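Local atomic coordinates of transcriptional regulator, MarR family (Silicibacter pomeroyi DSS-3, PDB entry 3CDH), a protein that probably binds DNA through a winged helix-turn-helix domain and regulates transcription. Residues 49-60 with 100-111. Sequence-based numbering, arbitrary orientation.
Sequences LACLVDNDAMMI and RVRLTDDGRALA. With SO4 (sulfate ion), chain I.
L52 and L103 meet where helix 43-54 backs onto the wing of the winged helix-turn-helix fold of MarR regulators, and the contact illustrates how apolar packing can be bordered by a polar edge. CB of L52 rests 3.6 Å from CG of L103, while its CD1 branch reaches CG1 of V101; V87, on the neighbouring wing strand, touches all three side chains. With CG anti to the carbonyl carbon (chi1 -64°), L49 sends CD2 to within 3.6 Å of CD2 of L103, the two side chains crossing at about a right angle, and turns CD1 to L110. A111 seals this end, its CB set between CB of L49 and CG2 of V53.

Farther out, M58 joins V101 as an antiparallel hydrogen-bonded pair: M58 N donates to V101 O at 3.0 Å, and a weaker bond returns from V101 N. Next to it, M59 and R100 run side by side, CG of M59 lying 3.7 Å from NH2 of R100, over the guanidinium centre. A sulfate, probably from the crystallisation liquor, sits beside both residues. A serine in place of R100 would probably leave the M59 side chain without its flat cover and would take from the sulfate the positive charge that R100 NH1 brings near O1.

At the other margin, R108 bends at chi3 (-84°), which brings its guanidinium to the backbone carbonyls of V53 and N55. NH2 makes a weak bond to N55 O, and the firmer link is NH1 to V53 O, 2.7 Å long, with the oxygen almost in the guanidinium plane.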
ATOM      1  N   LEU B  49       5.483 -15.755  -6.023  1.00 41.73           N
ATOM      2  CA  LEU B  49       5.176 -16.418  -7.288  1.00 43.49           C
ATOM      3  C   LEU B  49       5.171 -15.450  -8.455  1.00 45.12           C
ATOM      4  O   LEU B  49       5.749 -15.736  -9.518  1.00 47.06           O
ATOM      5  CB  LEU B  49       3.851 -17.162  -7.223  1.00 43.15           C
ATOM      6  CG  LEU B  49       3.784 -18.319  -6.230  1.00 42.17           C
ATOM      7  CD1 LEU B  49       2.364 -18.787  -6.199  1.00 43.54           C
ATOM      8  CD2 LEU B  49       4.717 -19.471  -6.595  1.00 40.95           C
ATOM      9  N   ALA B  50       4.539 -14.297  -8.269  1.00 44.94           N
ATOM     10  CA  ALA B  50       4.547 -13.293  -9.323  1.00 46.11           C
ATOM     11  C   ALA B  50       5.991 -12.890  -9.704  1.00 47.76           C
ATOM     12  O   ALA B  50       6.324 -12.794 -10.904  1.00 49.36           O
ATOM     13  CB  ALA B  50       3.706 -12.112  -8.934  1.00 44.71           C
ATOM     14  N   CYS B  51       6.862 -12.709  -8.710  1.00 47.37           N
ATOM     15  CA  CYS B  51       8.258 -12.343  -9.020  1.00 49.64           C
ATOM     16  C   CYS B  51       9.048 -13.423  -9.694  1.00 51.54           C
ATOM     17  O   CYS B  51      10.002 -13.117 -10.386  1.00 53.58           O
ATOM     18  CB  CYS B  51       9.046 -11.979  -7.780  1.00 48.62           C
ATOM     19  SG  CYS B  51       8.413 -10.591  -6.970  1.00 48.58           S
ATOM     20  N   LEU B  52       8.705 -14.683  -9.449  1.00 51.97           N
ATOM     21  CA  LEU B  52       9.547 -15.765  -9.951  1.00 54.33           C
ATOM     22  C   LEU B  52       9.079 -16.344 -11.272  1.00 56.49           C
ATOM     23  O   LEU B  52       9.784 -17.142 -11.860  1.00 58.55           O
ATOM     24  CB  LEU B  52       9.742 -16.866  -8.909  1.00 52.98           C
ATOM     25  CG  LEU B  52      10.519 -16.508  -7.647  1.00 51.27           C
ATOM     26  CD1 LEU B  52      10.517 -17.698  -6.764  1.00 49.54           C
ATOM     27  CD2 LEU B  52      11.937 -16.116  -7.944  1.00 51.36           C
ATOM     28  N   VAL B  53       7.898 -15.945 -11.732  1.00 57.14           N
ATOM     29  CA  VAL B  53       7.364 -16.480 -12.972  1.00 59.80           C
ATOM     30  C   VAL B  53       8.278 -16.214 -14.182  1.00 63.98           C
ATOM     31  O   VAL B  53       8.571 -17.156 -14.904  1.00 65.56           O
ATOM     32  CB  VAL B  53       5.905 -16.045 -13.202  1.00 58.99           C
ATOM     33  CG1 VAL B  53       5.829 -14.667 -13.817  1.00 58.60           C
ATOM     34  CG2 VAL B  53       5.179 -17.061 -14.052  1.00 60.19           C
ATOM     35  N   ASP B  54       8.754 -14.978 -14.389  1.00 66.50           N
ATOM     36  CA  ASP B  54       9.697 -14.717 -15.500  1.00 71.70           C
ATOM     37  C   ASP B  54      11.102 -15.117 -15.161  1.00 74.12           C
ATOM     38  O   ASP B  54      11.739 -15.785 -15.951  1.00 78.48           O
ATOM     39  CB  ASP B  54       9.807 -13.260 -15.922  1.00 72.37           C
ATOM     40  CG  ASP B  54       8.522 -12.542 -15.865  1.00 72.03           C
ATOM     41  OD1 ASP B  54       7.826 -12.443 -16.913  1.00 73.87           O
ATOM     42  OD2 ASP B  54       8.223 -12.074 -14.753  1.00 70.62           O
ATOM     43  N   ASN B  55      11.600 -14.686 -14.015  1.00 73.65           N
ATOM     44  CA  ASN B  55      12.976 -14.895 -13.644  1.00 75.91           C
ATOM     45  C   ASN B  55      13.284 -16.356 -13.309  1.00 76.70           C
ATOM     46  O   ASN B  55      12.419 -17.104 -12.891  1.00 75.51           O
ATOM     47  CB  ASN B  55      13.304 -13.979 -12.478  1.00 74.72           C
ATOM     48  CG  ASN B  55      12.738 -12.557 -12.669  1.00 77.71           C
ATOM     49  OD1 ASN B  55      11.517 -12.328 -12.610  1.00 78.31           O
ATOM     50  ND2 ASN B  55      13.633 -11.595 -12.900  1.00 82.54           N
ATOM     51  N   ASP B  56      14.518 -16.779 -13.522  1.00 79.91           N
ATOM     52  CA  ASP B  56      14.884 -18.154 -13.206  1.00 81.25           C
ATOM     53  C   ASP B  56      15.222 -18.337 -11.748  1.00 78.93           C
ATOM     54  O   ASP B  56      15.002 -19.405 -11.204  1.00 79.21           O
ATOM     55  CB  ASP B  56      16.088 -18.600 -14.030  1.00 85.57           C
ATOM     56  CG  ASP B  56      15.695 -19.124 -15.395  1.00 90.96           C
ATOM     57  OD1 ASP B  56      14.627 -19.792 -15.498  1.00 92.65           O
ATOM     58  OD2 ASP B  56      16.467 -18.876 -16.358  1.00 96.09           O
ATOM     59  N   ALA B  57      15.784 -17.307 -11.131  1.00 77.14           N
ATOM     60  CA  ALA B  57      16.311 -17.403  -9.788  1.00 75.18           C
ATOM     61  C   ALA B  57      16.462 -15.999  -9.234  1.00 74.35           C
ATOM     62  O   ALA B  57      16.833 -15.094  -9.957  1.00 75.87           O
ATOM     63  CB  ALA B  57      17.640 -18.116  -9.796  1.00 77.04           C
HETATM   64  N   MSE B  58      16.138 -15.806  -7.962  1.00 71.86           N
HETATM   65  CA  MSE B  58      16.273 -14.514  -7.326  1.00 71.30           C
HETATM   66  C   MSE B  58      16.839 -14.644  -5.943  1.00 69.03           C
HETATM   67  O   MSE B  58      16.642 -15.662  -5.276  1.00 67.94           O
HETATM   68  CB  MSE B  58      14.937 -13.845  -7.206  1.00 68.60           C
HETATM   69  CG  MSE B  58      14.676 -12.844  -8.232  1.00 70.51           C
HETATM   70 SE   MSE B  58      13.310 -11.574  -7.616  0.90 73.78          SE
HETATM   71  CE  MSE B  58      12.684 -11.124  -9.429  1.00 71.25           C
HETATM   72  N   MSE B  59      17.523 -13.592  -5.516  1.00 68.35           N
HETATM   73  CA  MSE B  59      18.068 -13.498  -4.184  1.00 67.37           C
HETATM   74  C   MSE B  59      16.918 -13.152  -3.301  1.00 63.69           C
HETATM   75  O   MSE B  59      16.030 -12.411  -3.708  1.00 62.59           O
HETATM   76  CB  MSE B  59      19.085 -12.381  -4.119  1.00 69.20           C
HETATM   77  CG  MSE B  59      20.256 -12.538  -5.049  1.00 72.08           C
HETATM   78 SE   MSE B  59      21.483 -11.047  -4.758  0.60 76.78          SE
HETATM   79  CE  MSE B  59      21.062  -9.802  -6.205  1.00 76.18           C
ATOM     80  N   ILE B  60      16.909 -13.677  -2.088  1.00 62.39           N
ATOM     81  CA  ILE B  60      15.761 -13.425  -1.221  1.00 59.22           C
ATOM     82  C   ILE B  60      15.655 -11.930  -0.969  1.00 58.75           C
ATOM     83  O   ILE B  60      14.551 -11.392  -0.829  1.00 57.43           O
ATOM     84  CB  ILE B  60      15.824 -14.182   0.112  1.00 58.89           C
ATOM     85  CG1 ILE B  60      15.861 -15.674  -0.132  1.00 57.96           C
ATOM     86  CG2 ILE B  60      14.596 -13.873   0.987  1.00 57.37           C
ATOM     87  CD1 ILE B  60      15.432 -16.478   1.083  1.00 58.11           C
ATOM     88  N   ARG B 100      20.015 -17.741  -3.750  1.00 66.59           N
ATOM     89  CA  ARG B 100      19.042 -17.500  -4.771  1.00 64.80           C
ATOM     90  C   ARG B 100      17.981 -18.575  -4.695  1.00 61.89           C
ATOM     91  O   ARG B 100      18.215 -19.635  -4.176  1.00 62.03           O
ATOM     92  CB  ARG B 100      19.714 -17.562  -6.122  1.00 67.77           C
ATOM     93  CG  ARG B 100      20.041 -16.249  -6.731  1.00 72.28           C
ATOM     94  CD  ARG B 100      21.491 -16.156  -6.981  1.00 82.48           C
ATOM     95  NE  ARG B 100      21.831 -14.988  -7.771  1.00 91.98           N
ATOM     96  CZ  ARG B 100      22.730 -14.084  -7.410  1.00 96.59           C
ATOM     97  NH1 ARG B 100      22.973 -13.054  -8.195  1.00 99.64           N
ATOM     98  NH2 ARG B 100      23.377 -14.210  -6.265  1.00 96.45           N
ATOM     99  N   VAL B 101      16.811 -18.296  -5.229  1.00 59.01           N
ATOM    100  CA  VAL B 101      15.666 -19.141  -5.003  1.00 56.48           C
ATOM    101  C   VAL B 101      14.882 -19.241  -6.290  1.00 55.39           C
ATOM    102  O   VAL B 101      14.826 -18.282  -7.038  1.00 55.27           O
ATOM    103  CB  VAL B 101      14.852 -18.523  -3.852  1.00 54.77           C
ATOM    104  CG1 VAL B 101      13.413 -18.470  -4.145  1.00 52.89           C
ATOM    105  CG2 VAL B 101      15.126 -19.279  -2.588  1.00 55.79           C
ATOM    106  N   ARG B 102      14.310 -20.399  -6.579  1.00 54.72           N
ATOM    107  CA  ARG B 102      13.557 -20.545  -7.826  1.00 55.33           C
ATOM    108  C   ARG B 102      12.284 -21.376  -7.647  1.00 53.73           C
ATOM    109  O   ARG B 102      12.144 -22.098  -6.649  1.00 53.07           O
ATOM    110  CB  ARG B 102      14.431 -21.134  -8.927  1.00 57.69           C
ATOM    111  CG  ARG B 102      14.893 -22.528  -8.657  1.00 60.86           C
ATOM    112  CD  ARG B 102      15.363 -23.230  -9.937  1.00 68.95           C
ATOM    113  NE  ARG B 102      15.983 -24.522  -9.624  1.00 75.24           N
ATOM    114  CZ  ARG B 102      15.344 -25.703  -9.615  1.00 78.10           C
ATOM    115  NH1 ARG B 102      15.998 -26.819  -9.297  1.00 80.81           N
ATOM    116  NH2 ARG B 102      14.054 -25.793  -9.930  1.00 78.14           N
ATOM    117  N   LEU B 103      11.357 -21.264  -8.598  1.00 53.35           N
ATOM    118  CA  LEU B 103      10.161 -22.107  -8.588  1.00 52.68           C
ATOM    119  C   LEU B 103      10.510 -23.557  -8.859  1.00 53.93           C
ATOM    120  O   LEU B 103      11.462 -23.839  -9.608  1.00 56.10           O
ATOM    121  CB  LEU B 103       9.169 -21.642  -9.639  1.00 52.97           C
ATOM    122  CG  LEU B 103       8.650 -20.242  -9.333  1.00 52.24           C
ATOM    123  CD1 LEU B 103       7.706 -19.745 -10.429  1.00 52.33           C
ATOM    124  CD2 LEU B 103       7.975 -20.217  -7.951  1.00 50.31           C
ATOM    125  N   THR B 104       9.769 -24.464  -8.229  1.00 52.14           N
ATOM    126  CA  THR B 104       9.807 -25.859  -8.608  1.00 53.04           C
ATOM    127  C   THR B 104       8.860 -25.973  -9.784  1.00 54.92           C
ATOM    128  O   THR B 104       8.254 -24.973 -10.167  1.00 55.15           O
ATOM    129  CB  THR B 104       9.279 -26.751  -7.482  1.00 51.58           C
ATOM    130  OG1 THR B 104       7.933 -26.383  -7.181  1.00 49.80           O
ATOM    131  CG2 THR B 104      10.130 -26.642  -6.229  1.00 47.90           C
ATOM    132  N   ASP B 105       8.704 -27.160 -10.360  1.00 57.09           N
ATOM    133  CA  ASP B 105       7.714 -27.328 -11.429  1.00 59.42           C
ATOM    134  C   ASP B 105       6.306 -27.006 -10.977  1.00 58.07           C
ATOM    135  O   ASP B 105       5.559 -26.306 -11.675  1.00 58.71           O
ATOM    136  CB  ASP B 105       7.737 -28.738 -12.011  1.00 61.79           C
ATOM    137  CG  ASP B 105       8.881 -28.933 -12.959  1.00 67.66           C
ATOM    138  OD1 ASP B 105       9.681 -27.963 -13.140  1.00 71.60           O
ATOM    139  OD2 ASP B 105       8.997 -30.053 -13.517  1.00 72.60           O
ATOM    140  N   ASP B 106       5.935 -27.534  -9.816  1.00 56.66           N
ATOM    141  CA  ASP B 106       4.628 -27.242  -9.246  1.00 55.41           C
ATOM    142  C   ASP B 106       4.505 -25.743  -9.026  1.00 53.60           C
ATOM    143  O   ASP B 106       3.496 -25.137  -9.407  1.00 53.46           O
ATOM    144  CB  ASP B 106       4.404 -28.029  -7.944  1.00 54.70           C
ATOM    145  CG  ASP B 106       4.429 -29.549  -8.164  1.00 56.13           C
ATOM    146  OD1 ASP B 106       3.799 -30.052  -9.130  1.00 56.99           O
ATOM    147  OD2 ASP B 106       5.084 -30.238  -7.363  1.00 57.09           O
ATOM    148  N   GLY B 107       5.563 -25.150  -8.478  1.00 51.99           N
ATOM    149  CA  GLY B 107       5.596 -23.723  -8.236  1.00 50.92           C
ATOM    150  C   GLY B 107       5.318 -22.979  -9.515  1.00 52.39           C
ATOM    151  O   GLY B 107       4.509 -22.044  -9.541  1.00 51.40           O
ATOM    152  N   ARG B 108       5.965 -23.423 -10.589  1.00 54.47           N
ATOM    153  CA  ARG B 108       5.883 -22.735 -11.860  1.00 56.64           C
ATOM    154  C   ARG B 108       4.493 -22.885 -12.472  1.00 56.26           C
ATOM    155  O   ARG B 108       3.970 -21.953 -13.093  1.00 57.20           O
ATOM    156  CB  ARG B 108       6.992 -23.233 -12.786  1.00 58.92           C
ATOM    157  CG  ARG B 108       7.207 -22.443 -14.068  1.00 62.62           C
ATOM    158  CD  ARG B 108       8.586 -22.757 -14.701  1.00 66.13           C
ATOM    159  NE  ARG B 108       9.719 -21.984 -14.144  1.00 73.57           N
ATOM    160  CZ  ARG B 108       9.804 -20.638 -14.117  1.00 76.52           C
ATOM    161  NH1 ARG B 108       8.805 -19.876 -14.581  1.00 76.86           N
ATOM    162  NH2 ARG B 108      10.883 -20.033 -13.599  1.00 76.97           N
ATOM    163  N   ALA B 109       3.869 -24.032 -12.265  1.00 55.59           N
ATOM    164  CA  ALA B 109       2.522 -24.237 -12.809  1.00 56.54           C
ATOM    165  C   ALA B 109       1.540 -23.278 -12.136  1.00 54.99           C
ATOM    166  O   ALA B 109       0.692 -22.661 -12.798  1.00 56.02           O
ATOM    167  CB  ALA B 109       2.066 -25.678 -12.630  1.00 55.90           C
ATOM    168  N   LEU B 110       1.678 -23.162 -10.813  1.00 52.68           N
ATOM    169  CA  LEU B 110       0.756 -22.407 -10.015  1.00 50.93           C
ATOM    170  C   LEU B 110       0.928 -20.929 -10.339  1.00 50.88           C
ATOM    171  O   LEU B 110      -0.054 -20.231 -10.623  1.00 51.49           O
ATOM    172  CB  LEU B 110       1.012 -22.678  -8.553  1.00 48.70           C
ATOM    173  CG  LEU B 110       0.170 -21.886  -7.553  1.00 48.33           C
ATOM    174  CD1 LEU B 110      -1.333 -21.966  -7.874  1.00 48.25           C
ATOM    175  CD2 LEU B 110       0.458 -22.326  -6.106  1.00 46.49           C
ATOM    176  N   ALA B 111       2.177 -20.470 -10.328  1.00 50.28           N
ATOM    177  CA  ALA B 111       2.493 -19.103 -10.701  1.00 50.01           C
ATOM    178  C   ALA B 111       1.916 -18.785 -12.052  1.00 52.08           C
ATOM    179  O   ALA B 111       1.363 -17.702 -12.261  1.00 51.82           O
ATOM    180  CB  ALA B 111       3.983 -18.882 -10.713  1.00 50.05           C
TER
HETATM  181  S   SO4 I 205      18.669 -11.447  -8.331  1.00131.85           S
HETATM  182  O1  SO4 I 205      19.953 -12.160  -8.451  1.00131.43           O
HETATM  183  O2  SO4 I 205      17.785 -11.646  -9.477  1.00131.57           O
HETATM  184  O3  SO4 I 205      17.979 -11.915  -7.139  1.00132.74           O
HETATM  185  O4  SO4 I 205      18.874 -10.005  -8.206  1.00133.22           O
HETATM  186  O   HOH W   1      11.725 -19.317 -10.622  1.00 58.29           O